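Local coordinates for stromal cell-derived factor 2-like protein (Arabidopsis thaliana, PDB 3MAL), which takes part in protein quality control and the unfolded protein response of the endoplasmic reticulum, in a complex with ERDJ3B and BIP1 that supports immune receptor accumulation, at residues Thr137-Arg145 with Lys178-Gly189. Numbering follows the deposited sequence.
With SO4 (sulfate ion), chain E; SO4 (sulfate ion), chain C.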
loop_
_atom_site.group_PDB
_atom_site.type_symbol
_atom_site.label_atom_id
_atom_site.label_comp_id
_atom_site.label_asym_id
_atom_site.label_seq_id
_atom_site.Cartn_x
_atom_site.Cartn_y
_atom_site.Cartn_z
ATOM N N THR A 137 12.389 -10.288 8.459
ATOM C CA THR A 137 11.113 -10.713 7.886
ATOM C C THR A 137 10.010 -9.773 8.372
ATOM O O THR A 137 10.059 -9.301 9.513
ATOM C CB THR A 137 10.749 -12.176 8.243
ATOM O OG1 THR A 137 10.676 -12.310 9.659
ATOM C CG2 THR A 137 11.782 -13.188 7.679
ATOM N N TRP A 138 9.036 -9.517 7.504
ATOM C CA TRP A 138 7.939 -8.600 7.778
ATOM C C TRP A 138 7.011 -9.209 8.841
ATOM O O TRP A 138 6.606 -10.374 8.721
ATOM C CB TRP A 138 7.176 -8.306 6.473
ATOM C CG TRP A 138 6.248 -7.094 6.476
ATOM C CD1 TRP A 138 6.136 -6.124 7.438
ATOM C CD2 TRP A 138 5.328 -6.730 5.442
ATOM N NE1 TRP A 138 5.186 -5.195 7.070
ATOM C CE2 TRP A 138 4.688 -5.536 5.844
ATOM C CE3 TRP A 138 4.980 -7.303 4.208
ATOM C CZ2 TRP A 138 3.706 -4.902 5.061
ATOM C CZ3 TRP A 138 4.003 -6.668 3.416
ATOM C CH2 TRP A 138 3.388 -5.471 3.851
ATOM N N LYS A 139 6.691 -8.416 9.864
ATOM C CA LYS A 139 5.810 -8.838 10.940
ATOM C C LYS A 139 4.711 -7.820 11.224
ATOM O O LYS A 139 4.842 -6.630 10.918
ATOM C CB LYS A 139 6.613 -9.123 12.231
ATOM C CG LYS A 139 7.621 -10.268 12.069
ATOM C CD LYS A 139 8.470 -10.423 13.320
ATOM C CE LYS A 139 9.634 -11.386 13.060
ATOM N NZ LYS A 139 10.658 -10.707 12.245
ATOM N N GLN A 140 3.615 -8.278 11.821
ATOM C CA GLN A 140 2.574 -7.368 12.254
ATOM C C GLN A 140 3.105 -6.369 13.286
ATOM O O GLN A 140 3.908 -6.719 14.143
ATOM C CB GLN A 140 1.412 -8.163 12.842
ATOM C CG GLN A 140 0.295 -7.298 13.341
ATOM C CD GLN A 140 -0.859 -8.115 13.905
ATOM O OE1 GLN A 140 -1.709 -8.609 13.165
ATOM N NE2 GLN A 140 -0.912 -8.219 15.229
ATOM N N ASP A 141 2.668 -5.127 13.187
ATOM C CA ASP A 141 3.115 -4.060 14.066
ATOM C C ASP A 141 4.535 -3.607 13.931
ATOM O O ASP A 141 4.914 -2.739 14.692
ATOM C CB ASP A 141 2.902 -4.365 15.558
ATOM C CG ASP A 141 1.496 -4.700 15.868
ATOM O OD1 ASP A 141 1.228 -5.872 16.200
ATOM O OD2 ASP A 141 0.641 -3.801 15.760
ATOM N N GLN A 142 5.354 -4.129 13.024
ATOM C CA GLN A 142 6.704 -3.524 12.950
ATOM C C GLN A 142 6.689 -2.331 12.009
ATOM O O GLN A 142 5.902 -2.279 11.071
ATOM C CB GLN A 142 7.858 -4.499 12.589
ATOM C CG GLN A 142 7.615 -5.190 11.374
ATOM C CD GLN A 142 8.782 -5.927 10.767
ATOM O OE1 GLN A 142 9.679 -6.522 11.412
ATOM N NE2 GLN A 142 8.709 -5.980 9.503
ATOM N N ARG A 143 7.587 -1.385 12.241
ATOM C CA ARG A 143 7.610 -0.156 11.468
ATOM C C ARG A 143 8.295 -0.421 10.135
ATOM O O ARG A 143 9.399 -0.990 10.094
ATOM C CB ARG A 143 8.341 0.918 12.272
ATOM C CG ARG A 143 7.628 1.263 13.593
ATOM C CD ARG A 143 8.534 2.025 14.560
ATOM N NE ARG A 143 8.324 3.461 14.412
ATOM C CZ ARG A 143 9.165 4.303 13.819
ATOM N NH1 ARG A 143 10.317 3.862 13.317
ATOM N NH2 ARG A 143 8.852 5.593 13.740
ATOM N N VAL A 144 7.619 -0.051 9.044
ATOM C CA VAL A 144 8.138 -0.308 7.688
ATOM C C VAL A 144 7.866 0.907 6.806
ATOM O O VAL A 144 7.049 1.777 7.141
ATOM C CB VAL A 144 7.483 -1.585 7.010
ATOM C CG1 VAL A 144 7.682 -2.835 7.873
ATOM C CG2 VAL A 144 5.973 -1.365 6.718
ATOM N N ARG A 145 8.554 0.953 5.674
ATOM C CA ARG A 145 8.222 1.903 4.606
ATOM C C ARG A 145 8.002 1.048 3.379
ATOM O O ARG A 145 8.508 -0.077 3.315
ATOM C CB ARG A 145 9.372 2.891 4.362
ATOM C CG ARG A 145 9.679 3.791 5.558
ATOM C CD ARG A 145 10.679 4.928 5.218
ATOM N NE ARG A 145 11.458 5.285 6.412
ATOM C CZ ARG A 145 11.155 6.254 7.268
ATOM N NH1 ARG A 145 10.101 7.018 7.092
ATOM N NH2 ARG A 145 11.938 6.470 8.295
ATOM N N LYS A 178 12.481 10.194 3.299
ATOM C CA LYS A 178 12.020 9.490 4.499
ATOM C C LYS A 178 11.571 10.497 5.533
ATOM O O LYS A 178 12.304 11.442 5.865
ATOM C CB LYS A 178 13.122 8.590 5.081
ATOM C CG LYS A 178 13.635 7.555 4.113
ATOM C CD LYS A 178 14.513 6.522 4.840
ATOM C CE LYS A 178 14.761 5.354 3.931
ATOM N NZ LYS A 178 15.507 4.261 4.634
ATOM N N LYS A 179 10.343 10.337 6.010
ATOM C CA LYS A 179 9.814 11.192 7.057
ATOM C C LYS A 179 8.945 10.370 7.983
ATOM O O LYS A 179 8.588 9.225 7.663
ATOM C CB LYS A 179 8.962 12.329 6.460
ATOM C CG LYS A 179 9.701 13.284 5.533
ATOM C CD LYS A 179 8.751 14.409 5.075
ATOM C CE LYS A 179 9.482 15.408 4.186
ATOM N NZ LYS A 179 8.598 16.526 3.705
ATOM N N ALA A 180 8.572 10.957 9.115
ATOM C CA ALA A 180 7.659 10.313 10.062
ATOM C C ALA A 180 6.332 9.907 9.386
ATOM O O ALA A 180 5.774 8.851 9.688
ATOM C CB ALA A 180 7.406 11.241 11.246
ATOM N N ASP A 181 5.858 10.743 8.462
ATOM C CA ASP A 181 4.589 10.503 7.748
ATOM C C ASP A 181 4.699 9.492 6.607
ATOM O O ASP A 181 3.738 9.318 5.848
ATOM C CB ASP A 181 4.021 11.815 7.177
ATOM C CG ASP A 181 3.379 12.707 8.236
ATOM O OD1 ASP A 181 2.799 12.204 9.214
ATOM O OD2 ASP A 181 3.444 13.941 8.070
ATOM N N ASN A 182 5.846 8.831 6.441
ATOM C CA ASN A 182 5.859 7.658 5.546
ATOM C C ASN A 182 6.245 6.336 6.221
ATOM O O ASN A 182 6.710 5.406 5.576
ATOM C CB ASN A 182 6.548 7.904 4.171
ATOM C CG ASN A 182 7.858 8.652 4.265
ATOM O OD1 ASN A 182 8.821 8.174 4.878
ATOM N ND2 ASN A 182 7.931 9.815 3.590
ATOM N N ILE A 183 6.043 6.269 7.530
ATOM C CA ILE A 183 6.164 4.993 8.202
ATOM C C ILE A 183 4.781 4.355 8.347
ATOM O O ILE A 183 3.766 5.024 8.629
ATOM C CB ILE A 183 6.956 5.084 9.530
ATOM C CG1 ILE A 183 7.210 3.683 10.109
ATOM C CG2 ILE A 183 6.273 6.009 10.512
ATOM C CD1 ILE A 183 6.082 3.132 10.958
ATOM N N TRP A 184 4.740 3.058 8.070
ATOM C CA TRP A 184 3.501 2.284 8.124
ATOM C C TRP A 184 3.694 1.029 8.983
ATOM O O TRP A 184 4.820 0.605 9.240
ATOM C CB TRP A 184 3.072 1.870 6.703
ATOM C CG TRP A 184 2.745 3.048 5.804
ATOM C CD1 TRP A 184 3.633 3.850 5.142
ATOM C CD2 TRP A 184 1.436 3.546 5.474
ATOM N NE1 TRP A 184 2.959 4.814 4.421
ATOM C CE2 TRP A 184 1.614 4.651 4.608
ATOM C CE3 TRP A 184 0.140 3.173 5.830
ATOM C CZ2 TRP A 184 0.533 5.382 4.089
ATOM C CZ3 TRP A 184 -0.940 3.896 5.315
ATOM C CH2 TRP A 184 -0.732 4.984 4.448
ATOM N N LEU A 185 2.573 0.441 9.392
ATOM C CA LEU A 185 2.529 -0.783 10.198
ATOM C C LEU A 185 1.446 -1.729 9.625
ATOM O O LEU A 185 0.295 -1.318 9.409
ATOM C CB LEU A 185 2.190 -0.430 11.659
ATOM C CG LEU A 185 3.057 0.674 12.307
ATOM C CD1 LEU A 185 2.255 1.648 13.149
ATOM C CD2 LEU A 185 4.160 0.092 13.135
ATOM N N ALA A 186 1.807 -2.976 9.363
ATOM C CA ALA A 186 0.786 -3.964 9.022
ATOM C C ALA A 186 0.010 -4.344 10.280
ATOM O O ALA A 186 0.597 -4.593 11.347
ATOM C CB ALA A 186 1.402 -5.204 8.347
ATOM N N ALA A 187 -1.315 -4.382 10.155
ATOM C CA ALA A 187 -2.190 -4.762 11.286
ATOM C C ALA A 187 -3.433 -5.566 10.852
ATOM O O ALA A 187 -3.730 -5.705 9.640
ATOM C CB ALA A 187 -2.609 -3.507 12.036
ATOM N N GLU A 188 -4.171 -6.089 11.826
ATOM C CA GLU A 188 -5.476 -6.702 11.546
ATOM C C GLU A 188 -5.446 -7.757 10.445
ATOM O O GLU A 188 -6.432 -7.957 9.752
ATOM C CB GLU A 188 -6.517 -5.635 11.175
ATOM C CG GLU A 188 -6.859 -4.797 12.336
ATOM C CD GLU A 188 -7.831 -3.676 12.035
ATOM O OE1 GLU A 188 -8.852 -3.857 11.327
ATOM O OE2 GLU A 188 -7.583 -2.592 12.572
ATOM N N GLY A 189 -4.329 -8.440 10.285
ATOM C CA GLY A 189 -4.203 -9.315 9.137
ATOM C C GLY A 189 -4.632 -10.750 9.360
ATOM O O GLY A 189 -4.927 -11.161 10.480
HETATM S S SO4 E . 14.246 -12.058 11.861
HETATM O O1 SO4 E . 14.920 -10.773 11.913
HETATM O O2 SO4 E . 15.153 -13.043 11.278
HETATM O O3 SO4 E . 13.850 -12.411 13.231
HETATM O O4 SO4 E . 13.063 -11.946 11.019
HETATM S S SO4 C . 11.588 -7.569 14.516
HETATM O O1 SO4 C . 12.858 -7.400 15.217
HETATM O O2 SO4 C . 11.805 -8.488 13.433
HETATM O O3 SO4 C . 10.559 -8.036 15.428
HETATM O O4 SO4 C . 11.202 -6.286 13.951
HETATM O O HOH W 1 4.433 -4.156 9.695
#
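Arg145 sends an extended chain from CG to NE (chi2 -171°, chi3 -150°) toward the loop 178-183, which brings NH1 up to two neighbouring acceptors, Lys179 O at 2.7 Å and Asn182 OD1 at 2.8 Å. The first lies in the guanidinium plane, the second is tilted from it, and both bonds are bent. Asn182 OD1 also takes a nearly straight bond from Lys179 N, so this one oxygen ties the loop to itself and to the arginine. Lys179 O is shared too: Arg145 NH1 and Asn182 N reach it from opposite faces of its carbonyl plane. Lys178 crosses Arg145 at about a right angle, laying CB over one guanidinium face; Glu132, salt-bridged to Arg145 NE, probably offsets the nearness of the two positive charges. The backbones join at Val144 and Trp184, an antiparallel hydrogen-bonded pair in which Trp184 N gives to Val144 O (2.8 Å) and Val144 N to Trp184 O (2.9 Å). Strands 143-148 and 184-190 are neighbours in the six-stranded barrel of the beta-trefoil, and the pairing lies within the third MIR repeat. Beyond it the 139-142 type II turn swings Asp141 N onto Ala186 O (2.8 Å), and a water fills the step between, accepting from Trp138 NE1 and Ala186 N while donating to Lys139 O and Gln142 O. The Trp138 indole lies obliquely against Ala186 CB, 4.0 Å from CZ2. On the face opposite Val144 and Trp184, Leu185 runs alongside Arg143, its CD2 3.7 Å from Arg143 CG, and Ile183, in one of its two conformers, also crosses Arg143; the guanidinium of Arg143 continues to a salt bridge with Glu29.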